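Local coordinates for protein CurD (Moorea producens 3L, PDB 5KP7) that binds 4'-phosphopantetheine and is probably a hydroxymethylglutaryl-CoA synthase-type acyltransferase of the thiolase-like superfamily, at residues Glu260-Phe268 with His285-Ala295. The protein carries 3 engineered substitutions. Residues are numbered along the deposited sequence; the frame is centred on the assembly and turned at random.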
ATOM      1  N   GLU A 260     -14.013 -20.771  12.068  1.00 42.62           N
ATOM      2  CA  GLU A 260     -14.511 -20.902  13.436  1.00 44.54           C
ATOM      3  C   GLU A 260     -13.385 -20.989  14.467  1.00 43.62           C
ATOM      4  O   GLU A 260     -12.456 -21.766  14.318  1.00 44.79           O
ATOM      5  CB  GLU A 260     -15.453 -22.106  13.560  1.00 48.16           C
ATOM      6  CG  GLU A 260     -16.100 -22.234  14.937  1.00 50.76           C
ATOM      7  CD  GLU A 260     -16.985 -23.456  15.061  1.00 54.02           C
ATOM      8  OE1 GLU A 260     -17.024 -24.040  16.167  1.00 57.01           O
ATOM      9  OE2 GLU A 260     -17.641 -23.828  14.057  1.00 56.87           O
ATOM     10  N   GLY A 261     -13.464 -20.158  15.499  1.00 42.21           N
ATOM     11  CA  GLY A 261     -12.505 -20.194  16.604  1.00 41.49           C
ATOM     12  C   GLY A 261     -11.250 -19.361  16.381  1.00 39.39           C
ATOM     13  O   GLY A 261     -10.357 -19.350  17.230  1.00 39.55           O
ATOM     14  N   VAL A 262     -11.157 -18.649  15.269  1.00 36.65           N
ATOM     15  CA  VAL A 262      -9.984 -17.813  15.031  1.00 35.46           C
ATOM     16  C   VAL A 262      -9.906 -16.685  16.069  1.00 34.66           C
ATOM     17  O   VAL A 262     -10.938 -16.179  16.518  1.00 35.20           O
ATOM     18  CB  VAL A 262      -9.946 -17.277  13.590  1.00 34.77           C
ATOM     19  CG1 VAL A 262     -10.973 -16.165  13.372  1.00 34.38           C
ATOM     20  CG2 VAL A 262      -8.548 -16.803  13.244  1.00 34.57           C
ATOM     21  N   ASP A 263      -8.687 -16.352  16.480  1.00 33.76           N
ATOM     22  CA  ASP A 263      -8.427 -15.304  17.468  1.00 33.85           C
ATOM     23  C   ASP A 263      -7.445 -14.305  16.893  1.00 32.20           C
ATOM     24  O   ASP A 263      -6.429 -14.712  16.361  1.00 31.78           O
ATOM     25  CB  ASP A 263      -7.857 -15.912  18.756  1.00 35.58           C
ATOM     26  CG  ASP A 263      -7.703 -14.883  19.851  1.00 36.50           C
ATOM     27  OD1 ASP A 263      -8.656 -14.756  20.666  1.00 39.77           O
ATOM     28  OD2 ASP A 263      -6.662 -14.206  19.902  1.00 35.13           O
ATOM     29  N   TYR A 264      -7.748 -13.013  17.003  1.00 31.45           N
ATOM     30  CA  TYR A 264      -6.943 -11.988  16.353  1.00 31.04           C
ATOM     31  C   TYR A 264      -5.509 -11.922  16.895  1.00 31.48           C
ATOM     32  O   TYR A 264      -4.613 -11.566  16.157  1.00 30.40           O
ATOM     33  CB  TYR A 264      -7.606 -10.629  16.476  1.00 30.87           C
ATOM     34  CG  TYR A 264      -6.980  -9.536  15.666  1.00 29.91           C
ATOM     35  CD1 TYR A 264      -7.130  -9.486  14.266  1.00 29.79           C
ATOM     36  CD2 TYR A 264      -6.286  -8.515  16.279  1.00 30.13           C
ATOM     37  CE1 TYR A 264      -6.554  -8.479  13.516  1.00 29.18           C
ATOM     38  CE2 TYR A 264      -5.720  -7.491  15.538  1.00 29.94           C
ATOM     39  CZ  TYR A 264      -5.879  -7.478  14.158  1.00 29.35           C
ATOM     40  OH  TYR A 264      -5.339  -6.475  13.404  1.00 29.55           O
ATOM     41  N   ARG A 265      -5.307 -12.263  18.165  1.00 33.42           N
ATOM     42  CA  ARG A 265      -3.947 -12.370  18.703  1.00 35.14           C
ATOM     43  C   ARG A 265      -3.358 -13.744  18.467  1.00 34.78           C
ATOM     44  O   ARG A 265      -2.259 -13.864  17.951  1.00 34.30           O
ATOM     45  CB  ARG A 265      -3.889 -12.052  20.195  1.00 38.07           C
ATOM     46  CG  ARG A 265      -2.462 -12.131  20.735  1.00 41.00           C
ATOM     47  CD  ARG A 265      -2.250 -11.400  22.049  1.00 44.44           C
ATOM     48  NE  ARG A 265      -3.376 -11.552  22.952  1.00 49.11           N
ATOM     49  CZ  ARG A 265      -3.791 -10.640  23.847  1.00 52.85           C
ATOM     50  NH1 ARG A 265      -3.177  -9.452  24.004  1.00 54.29           N
ATOM     51  NH2 ARG A 265      -4.847 -10.920  24.606  1.00 54.27           N
ATOM     52  N   GLU A 266      -4.077 -14.785  18.853  1.00 35.12           N
ATOM     53  CA  GLU A 266      -3.482 -16.123  18.913  1.00 36.34           C
ATOM     54  C   GLU A 266      -3.290 -16.824  17.581  1.00 34.62           C
ATOM     55  O   GLU A 266      -2.393 -17.643  17.467  1.00 34.72           O
ATOM     56  CB  GLU A 266      -4.289 -17.047  19.852  1.00 39.34           C
ATOM     57  CG  GLU A 266      -4.374 -16.539  21.275  1.00 42.62           C
ATOM     58  CD  GLU A 266      -3.002 -16.340  21.893  1.00 45.54           C
ATOM     59  OE1 GLU A 266      -2.188 -17.301  21.888  1.00 49.11           O
ATOM     60  OE2 GLU A 266      -2.720 -15.223  22.391  1.00 48.74           O
ATOM     61  N   SER A 267      -4.114 -16.525  16.576  1.00 32.29           N
ATOM     62  CA  SER A 267      -4.063 -17.267  15.326  1.00 31.47           C
ATOM     63  C   SER A 267      -3.056 -16.737  14.331  1.00 29.95           C
ATOM     64  O   SER A 267      -2.761 -17.416  13.365  1.00 30.14           O
ATOM     65  CB  SER A 267      -5.444 -17.287  14.671  1.00 31.69           C
ATOM     66  OG  SER A 267      -6.362 -17.891  15.573  1.00 32.58           O
ATOM     67  N   PHE A 268      -2.573 -15.510  14.524  1.00 28.68           N
ATOM     68  CA  PHE A 268      -1.701 -14.858  13.546  1.00 27.63           C
ATOM     69  C   PHE A 268      -0.399 -14.507  14.232  1.00 27.49           C
ATOM     70  O   PHE A 268      -0.381 -13.737  15.182  1.00 28.02           O
ATOM     71  CB  PHE A 268      -2.370 -13.608  12.949  1.00 27.03           C
ATOM     72  CG  PHE A 268      -3.718 -13.896  12.386  1.00 26.86           C
ATOM     73  CD1 PHE A 268      -3.839 -14.585  11.195  1.00 26.69           C
ATOM     74  CD2 PHE A 268      -4.869 -13.553  13.089  1.00 27.26           C
ATOM     75  CE1 PHE A 268      -5.079 -14.897  10.683  1.00 26.67           C
ATOM     76  CE2 PHE A 268      -6.113 -13.880  12.594  1.00 27.24           C
ATOM     77  CZ  PHE A 268      -6.223 -14.546  11.379  1.00 26.93           C
ATOM     78  N   HIS A 285      -4.281  -1.276  14.060  1.00 25.73           N
ATOM     79  CA  HIS A 285      -3.972  -2.425  14.891  1.00 26.34           C
ATOM     80  C   HIS A 285      -4.442  -2.155  16.333  1.00 27.09           C
ATOM     81  O   HIS A 285      -5.015  -3.042  16.962  1.00 27.48           O
ATOM     82  CB  HIS A 285      -2.461  -2.714  14.847  1.00 26.51           C
ATOM     83  CG  HIS A 285      -1.991  -3.682  15.884  1.00 27.33           C
ATOM     84  ND1 HIS A 285      -1.416  -3.263  17.061  1.00 28.21           N
ATOM     85  CD2 HIS A 285      -2.009  -5.031  15.933  1.00 27.77           C
ATOM     86  CE1 HIS A 285      -1.107  -4.311  17.799  1.00 28.49           C
ATOM     87  NE2 HIS A 285      -1.452  -5.396  17.135  1.00 28.46           N
ATOM     88  N   ARG A 286      -4.207  -0.945  16.823  1.00 27.48           N
ATOM     89  CA  ARG A 286      -4.626  -0.568  18.177  1.00 29.46           C
ATOM     90  C   ARG A 286      -6.152  -0.658  18.296  1.00 29.19           C
ATOM     91  O   ARG A 286      -6.680  -1.243  19.251  1.00 29.14           O
ATOM     92  CB  ARG A 286      -4.145   0.839  18.502  1.00 31.28           C
ATOM     93  CG  ARG A 286      -4.616   1.408  19.851  1.00 34.11           C
ATOM     94  CD  ARG A 286      -4.623   2.934  19.782  1.00 37.38           C
ATOM     95  NE  ARG A 286      -3.301   3.407  19.540  1.00 40.84           N
ATOM     96  CZ  ARG A 286      -2.889   4.334  18.675  1.00 41.62           C
ATOM     97  NH1 ARG A 286      -3.689   5.090  17.932  1.00 41.81           N
ATOM     98  NH2 ARG A 286      -1.581   4.542  18.627  1.00 44.01           N
ATOM     99  N   ASN A 287      -6.860  -0.132  17.295  1.00 28.80           N
ATOM    100  CA  ASN A 287      -8.325  -0.181  17.308  1.00 29.37           C
ATOM    101  C   ASN A 287      -8.842  -1.625  17.318  1.00 29.26           C
ATOM    102  O   ASN A 287      -9.744  -1.984  18.088  1.00 28.98           O
ATOM    103  CB  ASN A 287      -8.873   0.597  16.109  1.00 29.90           C
ATOM    104  CG  ASN A 287     -10.383   0.725  16.128  1.00 31.51           C
ATOM    105  OD1 ASN A 287     -11.053   0.393  15.143  1.00 33.37           O
ATOM    106  ND2 ASN A 287     -10.917   1.246  17.211  1.00 32.79           N
ATOM    107  N   MET A 288      -8.253  -2.466  16.475  1.00 28.41           N
ATOM    108  CA  MET A 288      -8.623  -3.871  16.454  1.00 29.09           C
ATOM    109  C   MET A 288      -8.360  -4.597  17.782  1.00 29.65           C
ATOM    110  O   MET A 288      -9.218  -5.345  18.269  1.00 29.39           O
ATOM    111  CB  MET A 288      -7.894  -4.610  15.334  1.00 28.85           C
ATOM    112  CG  MET A 288      -8.261  -4.130  13.924  1.00 28.67           C
ATOM    113  SD  MET A 288      -9.881  -4.694  13.374  1.00 30.19           S
ATOM    114  CE  MET A 288      -9.476  -6.380  12.952  1.00 30.35           C
ATOM    115  N   MET A 289      -7.167  -4.390  18.346  1.00 29.87           N
ATOM    116  CA  MET A 289      -6.801  -5.014  19.633  1.00 31.65           C
ATOM    117  C   MET A 289      -7.707  -4.535  20.786  1.00 33.13           C
ATOM    118  O   MET A 289      -8.131  -5.352  21.614  1.00 33.84           O
ATOM    119  CB  MET A 289      -5.329  -4.776  19.968  1.00 31.49           C
ATOM    120  CG  MET A 289      -4.341  -5.545  19.085  1.00 31.31           C
ATOM    121  SD  MET A 289      -4.391  -7.334  19.312  1.00 32.75           S
ATOM    122  CE  MET A 289      -3.614  -7.520  20.911  1.00 33.41           C
ATOM    123  N   ARG A 290      -8.001  -3.237  20.830  1.00 34.78           N
ATOM    124  CA  ARG A 290      -8.902  -2.665  21.868  1.00 38.00           C
ATOM    125  C   ARG A 290     -10.288  -3.333  21.780  1.00 38.19           C
ATOM    126  O   ARG A 290     -10.831  -3.767  22.794  1.00 38.05           O
ATOM    127  CB  ARG A 290      -8.985  -1.134  21.690  1.00 40.78           C
ATOM    128  CG  ARG A 290      -9.551  -0.256  22.806  1.00 45.89           C
ATOM    129  CD  ARG A 290      -9.139   1.232  22.612  1.00 47.97           C
ATOM    130  NE  ARG A 290      -9.329   1.685  21.218  1.00 51.47           N
ATOM    131  CZ  ARG A 290      -8.612   2.625  20.563  1.00 51.97           C
ATOM    132  NH1 ARG A 290      -7.633   3.317  21.158  1.00 54.09           N
ATOM    133  NH2 ARG A 290      -8.897   2.889  19.285  1.00 49.51           N
ATOM    134  N   ARG A 291     -10.842  -3.448  20.579  1.00 37.63           N
ATOM    135  CA  ARG A 291     -12.209  -3.965  20.413  1.00 39.20           C
ATOM    136  C   ARG A 291     -12.286  -5.496  20.553  1.00 39.28           C
ATOM    137  O   ARG A 291     -13.154  -6.019  21.270  1.00 39.98           O
ATOM    138  CB  ARG A 291     -12.791  -3.508  19.083  1.00 39.71           C
ATOM    139  CG  ARG A 291     -14.300  -3.752  18.931  1.00 42.18           C
ATOM    140  CD  ARG A 291     -14.795  -3.320  17.559  1.00 42.38           C
ATOM    141  NE  ARG A 291     -13.852  -3.773  16.547  1.00 43.25           N
ATOM    142  CZ  ARG A 291     -13.805  -4.991  15.988  1.00 43.69           C
ATOM    143  NH1 ARG A 291     -14.708  -5.942  16.278  1.00 44.47           N
ATOM    144  NH2 ARG A 291     -12.837  -5.252  15.105  1.00 41.79           N
ATOM    145  N   LEU A 292     -11.358  -6.219  19.932  1.00 37.89           N
ATOM    146  CA  LEU A 292     -11.450  -7.683  19.890  1.00 38.59           C
ATOM    147  C   LEU A 292     -10.888  -8.362  21.138  1.00 40.05           C
ATOM    148  O   LEU A 292     -11.383  -9.401  21.551  1.00 41.36           O
ATOM    149  CB  LEU A 292     -10.747  -8.229  18.651  1.00 37.87           C
ATOM    150  CG  LEU A 292     -11.421  -7.845  17.333  1.00 37.22           C
ATOM    151  CD1 LEU A 292     -10.485  -8.111  16.164  1.00 36.50           C
ATOM    152  CD2 LEU A 292     -12.745  -8.580  17.158  1.00 38.36           C
ATOM    153  N   LYS A 293      -9.850  -7.785  21.720  1.00 39.57           N
ATOM    154  CA  LYS A 293      -9.142  -8.420  22.827  1.00 40.96           C
ATOM    155  C   LYS A 293      -9.223  -7.635  24.147  1.00 42.37           C
ATOM    156  O   LYS A 293      -8.771  -8.144  25.175  1.00 43.00           O
ATOM    157  CB  LYS A 293      -7.682  -8.638  22.411  1.00 40.37           C
ATOM    158  CG  LYS A 293      -7.476  -9.551  21.205  1.00 40.43           C
ATOM    159  CD  LYS A 293      -8.024 -10.966  21.340  1.00 41.33           C
ATOM    160  CE  LYS A 293      -7.380 -11.722  22.507  1.00 42.86           C
ATOM    161  NZ  LYS A 293      -7.921 -13.100  22.652  1.00 43.81           N
ATOM    162  N   ARG A 294      -9.808  -6.432  24.133  1.00 43.84           N
ATOM    163  CA  ARG A 294      -9.840  -5.534  25.309  1.00 45.58           C
ATOM    164  C   ARG A 294      -8.465  -5.310  25.922  1.00 43.94           C
ATOM    165  O   ARG A 294      -8.308  -5.223  27.161  1.00 43.53           O
ATOM    166  CB  ARG A 294     -10.804  -6.078  26.362  1.00 49.65           C
ATOM    167  CG  ARG A 294     -12.188  -6.331  25.808  1.00 53.44           C
ATOM    168  CD  ARG A 294     -12.957  -7.279  26.703  1.00 58.88           C
ATOM    169  NE  ARG A 294     -14.385  -7.000  26.597  1.00 63.73           N
ATOM    170  CZ  ARG A 294     -15.029  -6.017  27.237  1.00 68.18           C
ATOM    171  NH1 ARG A 294     -14.387  -5.181  28.069  1.00 70.11           N
ATOM    172  NH2 ARG A 294     -16.339  -5.869  27.045  1.00 70.22           N
ATOM    173  N   ALA A 295      -7.458  -5.212  25.054  1.00 41.27           N
ATOM    174  CA  ALA A 295      -6.071  -5.148  25.497  1.00 40.88           C
ATOM    175  C   ALA A 295      -5.758  -3.759  26.028  1.00 40.73           C
ATOM    176  O   ALA A 295      -6.341  -2.771  25.573  1.00 39.81           O
ATOM    177  CB  ALA A 295      -5.139  -5.492  24.347  1.00 40.25           C
TER
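Tyr-264 lays its ring across helix 278-293, meeting Met-288, Met-289 and Leu-292. It belongs to the loop between helix 237-258 and strand 270-273, an outermost strand of the mixed sheet within this chain, away from the phosphopantetheine site. With CG anti to the backbone N (chi1 -171°), the ring reaches the helix. Leu-292 makes an off-centre CH-pi contact, its CD1 4.3 Å from the ring centroid of Tyr-264. Met-289 brings its sulfur to the edge, SD 3.8 Å from Tyr-264 CD2. Met-288, bent at chi2 and chi3, packs CE 3.6 Å from Tyr-264 CE1, and its SD makes an oblique Met-aromatic contact.

Beside this apolar patch, Lys-293 NZ donates to the syn lone pair of Asp-263 OD1 at 2.7 Å, a salt bridge. Asp-263 OD2 accepts from the backbone N of Arg-265, an Asx turn, and from that of Glu-266. With an alanine here, the Lys-293 ammonium would probably lose its mate and both N-H groups their shared acceptor.

The Arg-265 guanidinium has Lys-293 CB over one face, and Arg-265 NH2 touches Lys-293 CE at 3.4 Å. Arg-265 NH2 also lies 4.2 Å from Lys-293 NZ; Asp-263, and Glu-299 bridged to Arg-265 NH1, probably offset these neighbouring positive charges.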